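Local coordinates for DUF985 domain-containing protein (PDB 1YUD), which is of unknown function but belongs to the cupin superfamily, whose beta-barrel members include many metal-dependent enzymes and small-molecule-binding proteins, at the interface of chains A and B. Residues are numbered along the deposited sequence; one frame, centred on the assembly and turned at random. Chains: chain A/B, hypothetical protein SO0799.

The interface of chains A and B. Residues chain A 20-21, 53, 128; chain B 101, 106-108.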
# COMPACT_ATOMS: atom_id res chain seq x y z
N PHE A 20 -7.59 -12.04 -12.77
CA PHE A 20 -7.90 -10.63 -13.03
C PHE A 20 -6.70 -9.71 -12.92
O PHE A 20 -6.57 -8.77 -13.70
CB PHE A 20 -8.98 -10.15 -12.07
CG PHE A 20 -10.33 -10.70 -12.36
CD1 PHE A 20 -10.94 -10.44 -13.59
CD2 PHE A 20 -11.01 -11.47 -11.43
CE1 PHE A 20 -12.20 -10.94 -13.88
CE2 PHE A 20 -12.28 -11.98 -11.70
CZ PHE A 20 -12.87 -11.72 -12.93
N LEU A 21 -5.82 -9.99 -11.96
CA LEU A 21 -4.63 -9.16 -11.78
C LEU A 21 -3.44 -9.70 -12.57
O LEU A 21 -2.36 -9.12 -12.53
CB LEU A 21 -4.28 -9.05 -10.30
CG LEU A 21 -5.33 -8.45 -9.35
CD1 LEU A 21 -4.78 -8.46 -7.92
CD2 LEU A 21 -5.69 -7.04 -9.77
N TYR A 53 1.61 -6.43 -6.98
CA TYR A 53 0.61 -7.14 -6.22
C TYR A 53 1.44 -8.36 -5.78
O TYR A 53 2.57 -8.53 -6.24
CB TYR A 53 -0.52 -7.55 -7.13
CG TYR A 53 -1.50 -6.46 -7.46
CD1 TYR A 53 -2.49 -6.09 -6.54
CD2 TYR A 53 -1.50 -5.83 -8.70
CE1 TYR A 53 -3.46 -5.15 -6.86
CE2 TYR A 53 -2.48 -4.88 -9.03
CZ TYR A 53 -3.45 -4.55 -8.11
OH TYR A 53 -4.45 -3.66 -8.42
N LEU A 128 -3.68 -11.58 -0.72
CA LEU A 128 -3.31 -10.56 -1.69
C LEU A 128 -2.61 -9.51 -0.83
O LEU A 128 -3.09 -9.14 0.24
CB LEU A 128 -4.55 -9.95 -2.35
CG LEU A 128 -4.16 -8.91 -3.40
CD1 LEU A 128 -3.43 -9.61 -4.52
CD2 LEU A 128 -5.37 -8.17 -3.94
N LEU B 101 -13.30 -7.15 -8.59
CA LEU B 101 -12.59 -7.18 -9.86
C LEU B 101 -13.49 -7.30 -11.09
O LEU B 101 -13.09 -6.93 -12.20
CB LEU B 101 -11.58 -8.33 -9.83
CG LEU B 101 -10.64 -8.29 -8.61
CD1 LEU B 101 -10.29 -9.71 -8.14
CD2 LEU B 101 -9.39 -7.48 -8.96
N ARG B 106 -10.18 -2.21 -8.47
CA ARG B 106 -8.82 -2.71 -8.36
C ARG B 106 -8.40 -2.47 -6.90
O ARG B 106 -8.89 -1.53 -6.26
CB ARG B 106 -7.93 -1.92 -9.34
CG ARG B 106 -6.80 -2.70 -10.02
CD ARG B 106 -7.27 -3.42 -11.29
NE ARG B 106 -8.31 -4.41 -11.03
CZ ARG B 106 -9.08 -4.93 -11.98
NH1 ARG B 106 -8.92 -4.55 -13.24
NH2 ARG B 106 -10.02 -5.82 -11.66
N PRO B 107 -7.51 -3.31 -6.35
CA PRO B 107 -7.10 -3.08 -4.96
C PRO B 107 -6.05 -1.98 -4.84
O PRO B 107 -5.71 -1.55 -3.74
CB PRO B 107 -6.55 -4.44 -4.53
CG PRO B 107 -7.12 -5.40 -5.52
CD PRO B 107 -7.06 -4.63 -6.80
N GLN B 108 -5.53 -1.53 -5.97
CA GLN B 108 -4.52 -0.48 -5.97
C GLN B 108 -4.83 0.56 -7.03
O GLN B 108 -5.60 0.31 -7.96
CB GLN B 108 -3.14 -1.08 -6.21
CG GLN B 108 -2.52 -1.67 -4.96
CD GLN B 108 -1.16 -2.30 -5.21
OE1 GLN B 108 -0.30 -1.72 -5.88
NE2 GLN B 108 -0.95 -3.49 -4.65
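A:Tyr53 reaches from strand 50-57 into the bend formed by B:Arg106, B:Pro107 and B:Gln108, and shows how one aromatic ring can organise a subunit contact. The proline meets its rim, with CB in the ring plane and CD 3.6 Å from CE1 of the tyrosine. B:Gln108 lies over one face, toward the rim: its chain, extended beyond CG, runs past the ring in the opposite direction, the amide tilted 35° from the ring plane and NE2 3.6 Å from A:Tyr53 CD1. Over the opposite face, also toward the rim, lies CD1 of A:Leu21, 3.6 Å above the plane. The phenol OH ends beside the aliphatic part of B:Arg106, whose chain bends at chi2 and chi3 and carries NE to 3.9 Å from CD2 of A:Leu21. An alanine in place of A:Tyr53 would probably open a gap beside B:Pro107 and deprive the B:Gln108 amide of the surface it lies along. On the flank, A:Leu128 touches B:Pro107 CG with CD2 at 3.6 Å. At the other end B:Leu101 lays CB over one face of the A:Phe20 ring, displaced toward the CG-CD2 side, 3.6 Å from CD2, while its own CD2 meets A:Leu21 CD2 at 3.8 Å. Behind, B:Leu101 CB sits at the edge of the B:Arg106 guanidinium, in plane, and a weak hydrogen bond from NH2 to B:Leu101 O may help place both side chains. Repeated by two-fold symmetry, this patch, mainly of van der Waals contacts, helps join two cupin subunits in what may be the biological dimer.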